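Protein-tyrosine-phosphatase (Vibrio vulnificus, PDB 7DHF) probably hydrolyses phosphotyrosine in proteins to tyrosine and phosphate, as a member of the low-molecular-weight protein tyrosine phosphatase family. Local coordinates at residues A54-V59 with E129-A134; I40-S45 with S72-S77; F5-V10 with C80-L85. The protein carries 1 engineered substitution. All blocks are in the same frame, centred on the assembly; numbering follows the deposited sequence. Where two conformers were deposited one is given.

Contact 1 of 3, residues A54-V59 with E129-A134; sequences AMAIEV and EAFVHA
The ring of Phe131 carries Met55 on one face: Met55 CB lies over the ring centre, 3.9 Å from the centroid and only 7° off the normal, which qualifies as a CH-pi contact. Ala56 meets the ring near CD1 and CE1, its backbone N approaching obliquely at 3.6 Å from Phe131 CD1 and its CB at 3.9 Å from the same CD1. This is a helix-helix packing in the low-molecular-weight phosphatase fold, joining helix 54-61 to the first turns of helix 128-146. The axes of the two short segments approach to 9.5 Å and cross at -55°, and since no hydrogen bond spans them, the joint rests on apolar contact. Met55 CG stands anti to its backbone N (chi1 -168°) and touches the ring at Phe131 CD2, 3.7 Å away; the chain then bends at chi2 and chi3, with SD and CE farther from the ring than CG. Asp53 and Pro123 also touch Phe131, so the ring joins this helix pair to two loops. The side chain of Phe131 is about 6 Å from that of Asp122, the predicted proton donor, which puts the packing near the predicted active site. Val59 completes the interface one turn on, crossing Phe131 and Val132 at about right angles: its CG2 lies 3.9 Å from Phe131 CB and 4.2 Å from Val132 CG2.

Contact 2 of 3, residues I40-S45 with S72-S77; sequences IAAEKS and SQQLTS
Gln74 OE1 is gripped by two donors: Glu43 N, at 2.9 Å with an N-H...O angle of 173° and in the carbonyl plane, and a water donating at 2.8 Å. The same water accepts from Lys44 N, extending the link by one residue. Ala42 N also comes to 3.1 Å from Gln74 OE1, but the angle is too poor for a bond. The amide nitrogen is engaged as well. Gln74 NE2 donates to Ile40 O at 2.9 Å, nearly straight, although it sits well above that carbonyl's plane, and to Leu75 O at 3.0 Å. The bend at chi2 (64°) swings CD back toward the 40-45 turn. Apart from the amide, Ala42 CB packs 3.5 Å from Ser72 OG, a hydroxyl that bonds to Gly14 O, while Ile40 CG1 lies 3.7 Å from Leu75 CD2, the two side chains side by side. Segment 40-45 follows strand 34-39, where the family's W-loop is expected, and Ile40 and Ala41 make backbone bonds to Ala12, the engineered residue at the predicted nucleophile site, and Val13. With both amide ends bonded, Gln74 has its flip state defined: oxygen toward Glu43 N and, through the water, Lys44 N; nitrogen toward the carbonyls of Ile40 and Leu75.

Contact 3 of 3, residues F5-V10 with C80-L85; sequences FNKILV and CSQYDL
Lys7 CG and Tyr83 CG are both turned anti to their own carbonyl carbons (chi1 -62° and -65°), and Lys7 and Tyr83 meet with their side chains crossing at about a right angle. Lys7 bends at chi3, so that CE lies over one face of the Tyr83 ring. NZ stands 4.9 Å from the ring centroid, 12° off the normal, a cation-pi contact. The ammonium also makes a weak hydrogen bond to Gln82 O. Leu9 packs on the opposite face, its CB 3.7 Å from Tyr83 CG and offset toward the rim, so the ring is held between two residues of one strand. Lys7 C and Ile8 N lie at its edge.

Asp84 uses a single carboxylate oxygen twice. Asn6 N and Lys7 N reach Asp84 OD2 from opposite faces of the carboxylate plane and on its anti side, at 3.1 Å and 2.9 Å respectively. Lys7 O in turn accepts from Asp84 N (2.8 Å) and Leu85 N, and Leu9 N bonds to Leu85 O at 2.8 Å. These last two bonds bracket Ile8, which pairs with Leu85 as a parallel bridge, CA to CA 4.8 Å. Beside it, Phe5 lays one ring face over Leu85 CD1, offset toward the rim.

Strand 7-12 thus runs beside the start of strand 85-88 in the middle of the parallel sheet, with strand 34-39 bonded to its other edge. The type I turn from Cys80 to Tyr83 starts at the last residue of helix 77-80, and Lys107 NZ bonds to Cys80 O and Tyr83 O just ahead of strand 108-110.

Along the chain the segments come in the order 5-10, 40-45, 54-59, 72-77, 80-85 and 129-134, so contact 2 falls entirely between the two halves of contact 3, whereas contact 1 interleaves with both. Contact 3 pairs strands 7-12 and 85-88, contact 2 joins the loops after strand 34-39 and before helix 77-80, and contact 1 packs helices 54-61 and 128-146. Contacts 2 and 3, centres about 16 Å apart, touch directly: Leu75 CD1 packs 3.7 Å from Cys80 SG and 3.8 Å from Leu9 CD2. Contact 1 stands apart, its centre about 21 Å from that of contact 2 and 25 Å from that of contact 3. Contacts 1 and 2 lie nearest the predicted active-site residues.

Contact 1 of 3, residues A54-V59 with E129-A134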
# COMPACT_ATOMS: atom_id res chain seq x y z
N ALA A 54 5.54 -11.13 8.92
CA ALA A 54 6.02 -10.92 10.28
C ALA A 54 7.15 -9.90 10.32
O ALA A 54 7.24 -9.10 11.26
CB ALA A 54 6.49 -12.24 10.88
N MET A 55 8.03 -9.90 9.32
CA MET A 55 9.14 -8.95 9.33
C MET A 55 8.66 -7.55 8.99
O MET A 55 9.21 -6.56 9.50
CB MET A 55 10.23 -9.39 8.35
CG MET A 55 11.54 -8.62 8.52
SD MET A 55 12.27 -8.84 10.16
CE MET A 55 12.90 -10.51 10.03
N ALA A 56 7.64 -7.42 8.14
CA ALA A 56 7.03 -6.12 7.91
C ALA A 56 6.41 -5.57 9.19
O ALA A 56 6.55 -4.38 9.50
CB ALA A 56 5.98 -6.21 6.80
N ILE A 57 5.73 -6.43 9.95
CA ILE A 57 5.16 -5.99 11.23
C ILE A 57 6.27 -5.54 12.17
O ILE A 57 6.15 -4.49 12.82
CB ILE A 57 4.31 -7.12 11.85
CG1 ILE A 57 3.15 -7.50 10.93
CG2 ILE A 57 3.80 -6.70 13.23
CD1 ILE A 57 2.31 -8.67 11.42
N GLU A 58 7.35 -6.31 12.24
CA GLU A 58 8.42 -6.00 13.19
C GLU A 58 9.09 -4.67 12.85
O GLU A 58 9.29 -3.83 13.73
CB GLU A 58 9.45 -7.14 13.17
CG GLU A 58 10.65 -6.95 14.08
CD GLU A 58 10.36 -7.42 15.50
OE1 GLU A 58 9.22 -7.22 15.98
OE2 GLU A 58 11.27 -8.00 16.13
N VAL A 59 9.44 -4.47 11.58
CA VAL A 59 10.10 -3.23 11.18
C VAL A 59 9.20 -2.03 11.46
O VAL A 59 9.66 -0.99 11.96
CB VAL A 59 10.53 -3.30 9.70
CG1 VAL A 59 10.98 -1.93 9.20
CG2 VAL A 59 11.65 -4.32 9.53
N GLU A 129 16.93 -6.54 5.98
CA GLU A 129 17.47 -5.37 5.30
C GLU A 129 16.52 -4.87 4.22
O GLU A 129 16.33 -3.66 4.06
CB GLU A 129 18.83 -5.71 4.68
CG GLU A 129 19.97 -5.80 5.67
CD GLU A 129 21.32 -5.89 4.98
OE1 GLU A 129 21.73 -4.89 4.36
OE2 GLU A 129 21.96 -6.96 5.05
N ALA A 130 15.94 -5.79 3.45
CA ALA A 130 15.01 -5.40 2.39
C ALA A 130 13.76 -4.77 2.97
O ALA A 130 13.20 -3.83 2.39
CB ALA A 130 14.66 -6.60 1.52
N PHE A 131 13.29 -5.27 4.12
CA PHE A 131 12.13 -4.68 4.77
C PHE A 131 12.44 -3.30 5.33
O PHE A 131 11.59 -2.41 5.32
CB PHE A 131 11.60 -5.63 5.85
CG PHE A 131 10.87 -6.82 5.30
CD1 PHE A 131 9.49 -6.79 5.15
CD2 PHE A 131 11.55 -7.96 4.92
CE1 PHE A 131 8.81 -7.87 4.64
CE2 PHE A 131 10.88 -9.05 4.41
CZ PHE A 131 9.51 -9.01 4.26
N VAL A 132 13.66 -3.11 5.84
CA VAL A 132 14.07 -1.79 6.30
C VAL A 132 14.11 -0.80 5.14
O VAL A 132 13.67 0.35 5.27
CB VAL A 132 15.42 -1.87 7.04
CG1 VAL A 132 15.96 -0.48 7.37
CG2 VAL A 132 15.27 -2.69 8.32
N HIS A 133 14.63 -1.23 3.99
CA HIS A 133 14.67 -0.36 2.82
C HIS A 133 13.27 -0.00 2.36
O HIS A 133 12.97 1.16 2.07
CB HIS A 133 15.44 -1.06 1.69
CG HIS A 133 15.44 -0.30 0.40
ND1 HIS A 133 16.09 0.91 0.24
CD2 HIS A 133 14.88 -0.58 -0.80
CE1 HIS A 133 15.92 1.33 -0.99
NE2 HIS A 133 15.19 0.45 -1.65
N ALA A 134 12.38 -1.00 2.29
CA ALA A 134 11.00 -0.73 1.89
C ALA A 134 10.33 0.23 2.86
O ALA A 134 9.66 1.18 2.44
CB ALA A 134 10.22 -2.03 1.79

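Contact 2 of 3, residues I40-S45 with S72-S77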
# COMPACT_ATOMS: atom_id res chain seq x y z
N ILE A 40 -3.24 -6.70 -6.05
CA ILE A 40 -3.68 -7.04 -7.39
C ILE A 40 -3.73 -8.55 -7.59
O ILE A 40 -4.54 -9.05 -8.39
CB ILE A 40 -2.76 -6.36 -8.43
CG1 ILE A 40 -2.97 -4.85 -8.40
CG2 ILE A 40 -3.00 -6.91 -9.83
CD1 ILE A 40 -1.84 -4.07 -9.03
N ALA A 41 -2.88 -9.30 -6.88
CA ALA A 41 -2.78 -10.74 -7.06
C ALA A 41 -2.90 -11.48 -5.73
O ALA A 41 -2.36 -12.58 -5.57
CB ALA A 41 -1.47 -11.12 -7.76
N ALA A 42 -3.60 -10.89 -4.76
CA ALA A 42 -3.72 -11.52 -3.45
C ALA A 42 -4.41 -12.88 -3.56
O ALA A 42 -4.00 -13.85 -2.91
CB ALA A 42 -4.48 -10.60 -2.49
N GLU A 43 -5.47 -12.96 -4.37
CA GLU A 43 -6.23 -14.21 -4.47
C GLU A 43 -5.41 -15.29 -5.18
O GLU A 43 -5.30 -16.42 -4.69
CB GLU A 43 -7.55 -13.95 -5.20
CG GLU A 43 -8.62 -15.01 -4.96
CD GLU A 43 -10.03 -14.50 -5.24
OE1 GLU A 43 -10.17 -13.37 -5.76
OE2 GLU A 43 -11.00 -15.23 -4.95
N LYS A 44 -4.82 -14.95 -6.34
CA LYS A 44 -4.01 -15.92 -7.07
C LYS A 44 -2.80 -16.37 -6.26
O LYS A 44 -2.31 -17.49 -6.44
CB LYS A 44 -3.54 -15.33 -8.40
CG LYS A 44 -4.59 -15.31 -9.49
CD LYS A 44 -3.96 -15.06 -10.84
CE LYS A 44 -5.00 -14.93 -11.94
NZ LYS A 44 -5.84 -13.72 -11.77
N SER A 45 -2.29 -15.50 -5.40
CA SER A 45 -1.16 -15.84 -4.54
C SER A 45 -1.57 -16.67 -3.33
O SER A 45 -0.69 -17.05 -2.54
CB SER A 45 -0.45 -14.57 -4.08
OG SER A 45 0.01 -13.81 -5.18
N SER A 72 -4.96 -9.64 4.30
CA SER A 72 -4.79 -9.40 2.87
C SER A 72 -6.11 -9.56 2.13
O SER A 72 -6.88 -10.48 2.40
CB SER A 72 -3.77 -10.38 2.31
OG SER A 72 -3.71 -10.32 0.89
N GLN A 73 -6.38 -8.64 1.21
CA GLN A 73 -7.59 -8.70 0.39
C GLN A 73 -7.25 -8.42 -1.06
O GLN A 73 -6.27 -7.75 -1.39
CB GLN A 73 -8.67 -7.73 0.88
CG GLN A 73 -8.45 -6.27 0.50
CD GLN A 73 -9.59 -5.38 0.96
OE1 GLN A 73 -10.75 -5.77 0.90
NE2 GLN A 73 -9.26 -4.19 1.43
N GLN A 74 -8.11 -8.93 -1.94
CA GLN A 74 -7.93 -8.82 -3.38
C GLN A 74 -8.50 -7.51 -3.91
O GLN A 74 -9.56 -7.06 -3.47
CB GLN A 74 -8.65 -9.99 -4.07
CG GLN A 74 -8.73 -9.90 -5.59
CD GLN A 74 -7.38 -9.95 -6.26
OE1 GLN A 74 -6.50 -10.72 -5.87
NE2 GLN A 74 -7.20 -9.12 -7.28
N LEU A 75 -7.78 -6.91 -4.85
CA LEU A 75 -8.27 -5.71 -5.51
C LEU A 75 -9.38 -6.07 -6.49
O LEU A 75 -9.20 -6.94 -7.35
CB LEU A 75 -7.12 -5.05 -6.26
CG LEU A 75 -7.44 -3.72 -6.95
CD1 LEU A 75 -7.54 -2.60 -5.93
CD2 LEU A 75 -6.38 -3.40 -7.99
N THR A 76 -10.52 -5.40 -6.36
CA THR A 76 -11.64 -5.60 -7.26
C THR A 76 -12.16 -4.24 -7.71
O THR A 76 -11.86 -3.21 -7.11
CB THR A 76 -12.80 -6.34 -6.59
OG1 THR A 76 -13.38 -5.51 -5.57
CG2 THR A 76 -12.33 -7.65 -5.97
N SER A 77 -12.95 -4.26 -8.79
CA SER A 77 -13.57 -3.03 -9.26
C SER A 77 -14.50 -2.45 -8.20
O SER A 77 -14.52 -1.24 -7.97
CB SER A 77 -14.34 -3.30 -10.55
OG SER A 77 -15.11 -2.17 -10.94
O HOH W 1 -5.47 -12.54 -7.76

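Contact 3 of 3, residues F5-V10 with C80-L85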
# COMPACT_ATOMS: atom_id res chain seq x y z
N PHE A 5 -9.86 13.99 -1.29
CA PHE A 5 -9.46 12.60 -1.15
C PHE A 5 -9.57 12.26 0.33
O PHE A 5 -8.70 12.61 1.13
CB PHE A 5 -8.03 12.39 -1.63
CG PHE A 5 -7.79 12.77 -3.07
CD1 PHE A 5 -8.46 12.11 -4.09
CD2 PHE A 5 -6.89 13.76 -3.39
CE1 PHE A 5 -8.23 12.46 -5.41
CE2 PHE A 5 -6.66 14.11 -4.71
CZ PHE A 5 -7.33 13.45 -5.72
N ASN A 6 -10.64 11.57 0.69
CA ASN A 6 -10.90 11.20 2.08
C ASN A 6 -10.67 9.72 2.37
O ASN A 6 -10.25 9.39 3.47
CB ASN A 6 -12.34 11.56 2.46
CG ASN A 6 -12.58 13.05 2.42
OD1 ASN A 6 -11.72 13.84 2.79
ND2 ASN A 6 -13.76 13.44 1.96
N LYS A 7 -10.95 8.85 1.41
CA LYS A 7 -10.71 7.42 1.55
C LYS A 7 -9.60 7.03 0.59
O LYS A 7 -9.69 7.29 -0.62
CB LYS A 7 -11.99 6.63 1.23
CG LYS A 7 -13.14 6.94 2.17
CD LYS A 7 -14.38 6.11 1.85
CE LYS A 7 -14.19 4.65 2.21
NZ LYS A 7 -15.37 3.82 1.83
N ILE A 8 -8.55 6.41 1.12
CA ILE A 8 -7.32 6.14 0.38
C ILE A 8 -7.07 4.63 0.41
O ILE A 8 -7.09 4.01 1.48
CB ILE A 8 -6.13 6.89 0.99
CG1 ILE A 8 -6.41 8.39 1.05
CG2 ILE A 8 -4.86 6.62 0.20
CD1 ILE A 8 -5.49 9.15 1.98
N LEU A 9 -6.80 4.06 -0.76
CA LEU A 9 -6.51 2.64 -0.90
C LEU A 9 -5.07 2.49 -1.38
O LEU A 9 -4.73 2.95 -2.48
CB LEU A 9 -7.47 1.99 -1.89
CG LEU A 9 -7.37 0.46 -2.03
CD1 LEU A 9 -7.86 -0.23 -0.76
CD2 LEU A 9 -8.15 -0.02 -3.24
N VAL A 10 -4.24 1.84 -0.57
CA VAL A 10 -2.85 1.56 -0.94
C VAL A 10 -2.80 0.19 -1.58
O VAL A 10 -3.28 -0.80 -1.01
CB VAL A 10 -1.95 1.63 0.30
CG1 VAL A 10 -0.50 1.36 -0.07
CG2 VAL A 10 -2.08 2.99 0.97
N CYS A 80 -12.49 -0.64 -5.57
CA CYS A 80 -11.98 0.65 -6.03
C CYS A 80 -13.04 1.74 -5.96
O CYS A 80 -12.72 2.90 -5.70
CB CYS A 80 -11.46 0.53 -7.46
SG CYS A 80 -9.93 -0.41 -7.64
N SER A 81 -14.31 1.38 -6.18
CA SER A 81 -15.38 2.38 -6.15
C SER A 81 -15.59 2.96 -4.76
O SER A 81 -16.23 4.01 -4.63
CB SER A 81 -16.69 1.77 -6.67
OG SER A 81 -17.18 0.78 -5.78
N GLN A 82 -15.07 2.31 -3.72
CA GLN A 82 -15.25 2.76 -2.35
C GLN A 82 -14.19 3.77 -1.91
O GLN A 82 -14.29 4.28 -0.79
CB GLN A 82 -15.23 1.57 -1.39
CG GLN A 82 -16.25 0.50 -1.69
CD GLN A 82 -16.20 -0.64 -0.70
OE1 GLN A 82 -15.94 -1.79 -1.06
NE2 GLN A 82 -16.45 -0.33 0.57
N TYR A 83 -13.20 4.06 -2.74
CA TYR A 83 -12.09 4.91 -2.34
C TYR A 83 -11.92 6.06 -3.32
O TYR A 83 -12.20 5.94 -4.52
CB TYR A 83 -10.80 4.08 -2.20
CG TYR A 83 -10.93 3.09 -1.07
CD1 TYR A 83 -10.55 3.43 0.22
CD2 TYR A 83 -11.50 1.84 -1.28
CE1 TYR A 83 -10.71 2.54 1.27
CE2 TYR A 83 -11.66 0.95 -0.24
CZ TYR A 83 -11.26 1.30 1.03
OH TYR A 83 -11.42 0.41 2.06
N ASP A 84 -11.48 7.20 -2.78
CA ASP A 84 -11.29 8.42 -3.56
C ASP A 84 -9.92 8.48 -4.22
O ASP A 84 -9.77 9.14 -5.26
CB ASP A 84 -11.43 9.64 -2.65
CG ASP A 84 -12.76 9.67 -1.92
OD1 ASP A 84 -13.81 9.59 -2.59
OD2 ASP A 84 -12.74 9.79 -0.68
N LEU A 85 -8.93 7.82 -3.63
CA LEU A 85 -7.56 7.88 -4.10
C LEU A 85 -6.94 6.50 -3.96
O LEU A 85 -7.12 5.84 -2.93
CB LEU A 85 -6.75 8.89 -3.27
CG LEU A 85 -5.27 9.05 -3.61
CD1 LEU A 85 -5.09 9.61 -5.01
CD2 LEU A 85 -4.59 9.95 -2.59